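Aldo-keto Reductase, OXIDOREDUCTASE (Salmonella typhimurium, PDB 5T79) probably acts as an NADPH-dependent oxidoreductase of the aldo-keto reductase family, able to reduce 3-hydroxybutanal to 1,3-butanediol. Local coordinates at residues E261-L266 with Q275-M280; R51-G56 with E83-W88. All blocks are in the same frame, centred on the assembly; numbering follows the deposited sequence.

How the contacts relate
Both contacts belong to the helical surroundings of an aldo-keto reductase barrel. Contact 2 joins two outer helices that come early in the chain, and contact 1 joins two consecutive helices near its end. Their centres are 31 Å apart, and their nearest atoms stay about 10 Å apart. Helix 301-308 makes an indirect connection: Asp306 takes a salt bridge from Lys276 of contact 1, while Glu305 takes one from Arg51 of contact 2. Contact 1 is the one near the cofactor. Its Ser278 touches NADPH, and the Leu277 side chain is about 8 Å from it. Contact 2 lies away from the known binding sites.

Contact 1. Residues E261-L266 with Q275-M280; sequences EKVRRL and QKLSQM
Leu277 and Met280 bring helix 277-285 against Val263 and Leu266 of helix 257-272. These are two consecutive helices, joined by a short turn, in the outer layer of the TIM barrel. No hydrogen bond crosses this buried, apolar contact. Lys276 comes first, at the N-cap of the second helix. Its backbone N donates to Gln279 OE1 over 3.0 Å, nearly straight at 170°, and meets a lone pair in the carbonyl plane. The side chain of the third helical residue thus accepts from the N-cap backbone N at the start of the helix. Leu277 follows. Its CG lies anti to the backbone N (chi1 174°), which carries both methyls to the other helix. CD1 rests on Leu266 CB at 3.6 Å. CD2, the other branch, meets Val263 CG1 at 3.7 Å, with the two side chains crossing at about a right angle. The same methyl lies 3.8 Å from Val263 O. Ile327 of helix 318-329 adds to the packing on Leu266, and Phe199 and Leu234 pack on Val263. Ser278 touches the bound NADPH, and Gln279 NE2 bonds to the backbone O of Asp306, a cofactor-binding residue. Met280 ends the walk. Its chain is extended as far as SD and then bends at chi3 (79°). The bend leaves CE 4.1 Å from Leu266 CD2 and 3.5 Å from Leu266 O.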
# COMPACT_ATOMS: atom_id res chain seq x y z
N GLU A 261 -5.02 4.45 25.55
CA GLU A 261 -5.21 3.36 26.49
C GLU A 261 -5.21 2.00 25.76
O GLU A 261 -4.66 1.04 26.28
CB GLU A 261 -6.49 3.54 27.30
CG GLU A 261 -6.64 2.61 28.51
CD GLU A 261 -5.48 2.57 29.49
OE1 GLU A 261 -5.00 3.65 29.91
OE2 GLU A 261 -5.06 1.45 29.86
N LYS A 262 -5.80 1.94 24.54
CA LYS A 262 -5.83 0.70 23.76
C LYS A 262 -4.42 0.35 23.30
O LYS A 262 -4.00 -0.81 23.46
CB LYS A 262 -6.81 0.78 22.58
CG LYS A 262 -8.27 0.77 23.06
CD LYS A 262 -9.25 1.11 21.96
CE LYS A 262 -10.66 1.09 22.48
NZ LYS A 262 -11.64 1.52 21.45
N VAL A 263 -3.64 1.35 22.84
CA VAL A 263 -2.25 1.18 22.39
C VAL A 263 -1.41 0.61 23.55
O VAL A 263 -0.65 -0.33 23.36
CB VAL A 263 -1.67 2.50 21.82
CG1 VAL A 263 -0.14 2.50 21.76
CG2 VAL A 263 -2.26 2.79 20.43
N ARG A 264 -1.56 1.17 24.75
CA ARG A 264 -0.83 0.71 25.93
C ARG A 264 -1.11 -0.77 26.22
O ARG A 264 -0.17 -1.53 26.47
CB ARG A 264 -1.18 1.57 27.17
CG ARG A 264 -0.59 2.97 27.12
CD ARG A 264 -0.92 3.78 28.36
NE ARG A 264 -0.10 4.98 28.46
CZ ARG A 264 -0.58 6.21 28.62
NH1 ARG A 264 -1.89 6.42 28.70
NH2 ARG A 264 0.25 7.25 28.70
N ARG A 265 -2.39 -1.17 26.17
CA ARG A 265 -2.80 -2.55 26.48
C ARG A 265 -2.39 -3.50 25.37
O ARG A 265 -1.99 -4.62 25.66
CB ARG A 265 -4.31 -2.65 26.72
CG ARG A 265 -4.79 -1.90 27.97
CD ARG A 265 -6.29 -2.04 28.12
NE ARG A 265 -6.79 -1.47 29.37
CZ ARG A 265 -8.04 -1.61 29.81
NH1 ARG A 265 -8.92 -2.32 29.12
NH2 ARG A 265 -8.40 -1.06 30.96
N LEU A 266 -2.47 -3.06 24.09
CA LEU A 266 -2.03 -3.89 22.97
C LEU A 266 -0.52 -4.10 23.04
O LEU A 266 -0.05 -5.20 22.76
CB LEU A 266 -2.44 -3.25 21.62
CG LEU A 266 -3.93 -3.30 21.28
CD1 LEU A 266 -4.26 -2.33 20.14
CD2 LEU A 266 -4.39 -4.72 20.94
N GLN A 275 7.53 -9.33 21.04
CA GLN A 275 7.71 -8.48 19.85
C GLN A 275 7.23 -7.07 20.15
O GLN A 275 6.60 -6.82 21.19
CB GLN A 275 7.01 -9.09 18.62
CG GLN A 275 5.47 -9.12 18.68
CD GLN A 275 4.79 -9.90 17.58
OE1 GLN A 275 3.61 -10.25 17.70
NE2 GLN A 275 5.47 -10.16 16.46
N LYS A 276 7.57 -6.13 19.25
CA LYS A 276 7.14 -4.74 19.35
C LYS A 276 5.67 -4.65 18.99
O LYS A 276 5.16 -5.52 18.26
CB LYS A 276 7.96 -3.85 18.41
CG LYS A 276 9.45 -3.79 18.74
CD LYS A 276 10.20 -3.00 17.68
CE LYS A 276 11.57 -2.58 18.13
NZ LYS A 276 12.06 -1.39 17.38
N LEU A 277 4.98 -3.61 19.46
CA LEU A 277 3.58 -3.43 19.09
C LEU A 277 3.44 -3.34 17.57
O LEU A 277 2.51 -3.93 17.02
CB LEU A 277 2.97 -2.17 19.76
CG LEU A 277 1.53 -1.81 19.32
CD1 LEU A 277 0.55 -2.96 19.56
CD2 LEU A 277 1.04 -0.56 20.02
N SER A 278 4.36 -2.60 16.90
CA SER A 278 4.31 -2.43 15.44
C SER A 278 4.31 -3.78 14.74
O SER A 278 3.53 -4.01 13.81
CB SER A 278 5.50 -1.59 14.97
OG SER A 278 6.73 -2.24 15.23
N GLN A 279 5.16 -4.71 15.22
CA GLN A 279 5.29 -6.05 14.64
C GLN A 279 4.01 -6.86 14.84
O GLN A 279 3.54 -7.48 13.90
CB GLN A 279 6.49 -6.76 15.24
CG GLN A 279 7.79 -6.06 14.84
CD GLN A 279 8.98 -6.66 15.54
OE1 GLN A 279 8.98 -6.89 16.76
NE2 GLN A 279 10.04 -6.90 14.78
N MET A 280 3.41 -6.80 16.03
CA MET A 280 2.15 -7.49 16.28
C MET A 280 1.03 -6.90 15.42
O MET A 280 0.21 -7.65 14.91
CB MET A 280 1.76 -7.42 17.76
CG MET A 280 0.60 -8.35 18.08
SD MET A 280 0.02 -8.23 19.78
CE MET A 280 -1.00 -6.72 19.73

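Contact 2. Residues R51-G56 with E83-W88; sequences RAFDLG and EDFLPW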
# COMPACT_ATOMS: atom_id res chain seq x y z
N ARG A 51 17.38 -0.38 1.51
CA ARG A 51 17.22 -1.36 2.61
C ARG A 51 16.00 -2.26 2.34
O ARG A 51 16.07 -3.49 2.55
CB ARG A 51 17.08 -0.67 3.97
CG ARG A 51 17.14 -1.66 5.18
CD ARG A 51 18.51 -2.35 5.24
NE ARG A 51 18.63 -3.25 6.39
CZ ARG A 51 19.02 -4.53 6.31
NH1 ARG A 51 19.30 -5.08 5.13
NH2 ARG A 51 19.14 -5.25 7.41
N ALA A 52 14.90 -1.67 1.82
CA ALA A 52 13.68 -2.41 1.51
C ALA A 52 13.98 -3.53 0.48
O ALA A 52 13.67 -4.69 0.76
CB ALA A 52 12.60 -1.48 0.98
N PHE A 53 14.60 -3.18 -0.67
CA PHE A 53 14.89 -4.18 -1.71
C PHE A 53 15.89 -5.22 -1.22
O PHE A 53 15.70 -6.39 -1.52
CB PHE A 53 15.39 -3.51 -2.99
CG PHE A 53 15.46 -4.42 -4.21
CD1 PHE A 53 14.37 -5.19 -4.58
CD2 PHE A 53 16.60 -4.45 -5.01
CE1 PHE A 53 14.43 -6.01 -5.73
CE2 PHE A 53 16.66 -5.28 -6.14
CZ PHE A 53 15.57 -6.03 -6.50
N ASP A 54 16.89 -4.82 -0.39
CA ASP A 54 17.85 -5.77 0.21
C ASP A 54 17.15 -6.79 1.13
O ASP A 54 17.65 -7.90 1.30
CB ASP A 54 18.95 -5.03 1.01
CG ASP A 54 20.01 -4.35 0.14
OD1 ASP A 54 20.01 -4.57 -1.10
OD2 ASP A 54 20.82 -3.58 0.69
N LEU A 55 16.01 -6.41 1.72
CA LEU A 55 15.23 -7.32 2.59
C LEU A 55 14.13 -8.06 1.81
O LEU A 55 13.31 -8.77 2.41
CB LEU A 55 14.64 -6.53 3.78
CG LEU A 55 15.67 -6.04 4.81
CD1 LEU A 55 15.04 -5.04 5.80
CD2 LEU A 55 16.30 -7.21 5.54
N GLY A 56 14.12 -7.92 0.49
CA GLY A 56 13.17 -8.61 -0.39
C GLY A 56 11.87 -7.90 -0.67
O GLY A 56 10.96 -8.49 -1.27
N GLU A 83 19.41 6.05 -11.00
CA GLU A 83 20.77 5.99 -10.47
C GLU A 83 21.15 4.63 -9.91
O GLU A 83 22.30 4.21 -10.10
CB GLU A 83 20.97 7.05 -9.37
CG GLU A 83 20.98 8.48 -9.91
CD GLU A 83 21.02 9.60 -8.88
OE1 GLU A 83 20.86 9.32 -7.67
OE2 GLU A 83 21.17 10.77 -9.30
N ASP A 84 20.22 3.94 -9.23
CA ASP A 84 20.57 2.73 -8.51
C ASP A 84 19.84 1.46 -8.88
O ASP A 84 20.38 0.38 -8.61
CB ASP A 84 20.32 2.98 -6.99
CG ASP A 84 21.07 4.14 -6.35
OD1 ASP A 84 22.17 4.48 -6.84
OD2 ASP A 84 20.59 4.65 -5.32
N PHE A 85 18.62 1.54 -9.43
CA PHE A 85 17.81 0.33 -9.60
C PHE A 85 17.51 -0.11 -11.03
O PHE A 85 16.84 -1.14 -11.18
CB PHE A 85 16.46 0.53 -8.89
CG PHE A 85 16.55 0.52 -7.38
CD1 PHE A 85 16.76 1.70 -6.67
CD2 PHE A 85 16.35 -0.66 -6.67
CE1 PHE A 85 16.80 1.69 -5.27
CE2 PHE A 85 16.39 -0.66 -5.27
CZ PHE A 85 16.61 0.51 -4.58
N LEU A 86 17.98 0.62 -12.06
CA LEU A 86 17.68 0.29 -13.46
C LEU A 86 17.95 -1.18 -13.84
O LEU A 86 17.05 -1.76 -14.46
CB LEU A 86 18.40 1.20 -14.46
CG LEU A 86 17.82 2.59 -14.69
CD1 LEU A 86 18.39 3.18 -15.95
CD2 LEU A 86 16.29 2.57 -14.79
N PRO A 87 19.08 -1.83 -13.45
CA PRO A 87 19.27 -3.26 -13.84
C PRO A 87 18.24 -4.20 -13.19
O PRO A 87 18.10 -5.32 -13.65
CB PRO A 87 20.68 -3.58 -13.33
CG PRO A 87 21.37 -2.23 -13.28
CD PRO A 87 20.29 -1.35 -12.74
N TRP A 88 17.55 -3.76 -12.12
CA TRP A 88 16.59 -4.61 -11.42
C TRP A 88 15.14 -4.07 -11.55
O TRP A 88 14.28 -4.55 -10.81
CB TRP A 88 17.00 -4.76 -9.93
CG TRP A 88 18.38 -5.34 -9.78
CD1 TRP A 88 18.74 -6.65 -9.90
CD2 TRP A 88 19.60 -4.59 -9.68
NE1 TRP A 88 20.12 -6.77 -9.82
CE2 TRP A 88 20.67 -5.52 -9.70
CE3 TRP A 88 19.89 -3.22 -9.55
CZ2 TRP A 88 22.01 -5.12 -9.63
CZ3 TRP A 88 21.22 -2.83 -9.46
CH2 TRP A 88 22.26 -3.77 -9.53
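An aromatic cluster of Phe53, Phe85 and Trp88 joins the C-terminal end of helix 42-54 to segment 83-88. Phe53 is the shared member. Its CG stands anti to the backbone N (chi1 -169°), and the ring reaches across to both partners. Phe85 comes alongside, the two side chains sliding past each other in opposite directions. Phe53 CB sits at the edge of the Phe85 ring, near its plane, 3.8 Å from CE2. Phe85 CE2 is also 3.8 Å from Phe53 CD2. The ring centroids are 5.9 Å apart and the planes are inclined at 62°, an oblique pairing. Trp88 meets the CE2-CZ part of the same Phe53 ring; the two side chains cross at about a right angle. Here Trp88 CB does most of the touching, 3.8 Å from Phe53 CE2. The indole itself leads away, and its five-membered ring is turned 53° from the Phe53 plane.

Both helices belong to the outer layer of the TIM barrel, with strand 59-61 between them in the chain. The N-terminal part of the chain closes over the cluster: Tyr3 meets the Phe85 ring, and Pro5 and Arg9 touch both Phe53 and Trp88. Just past Phe53, a Schellman motif ends helix 42-54. Gly56, at positive phi, is its C-prime residue, and its N bonds to Phe53 O at 3.0 Å. The following residue's N reaches Ala52 O. On the other segment, Trp88 N bonds to Phe85 O at 2.9 Å, which ties the two aromatic residues together through the backbone. Pro87 CB lies over one face of the indole, offset toward its rim. Asp84 O lies in the ring plane, at the edge, 3.4 Å from Trp88 CZ3.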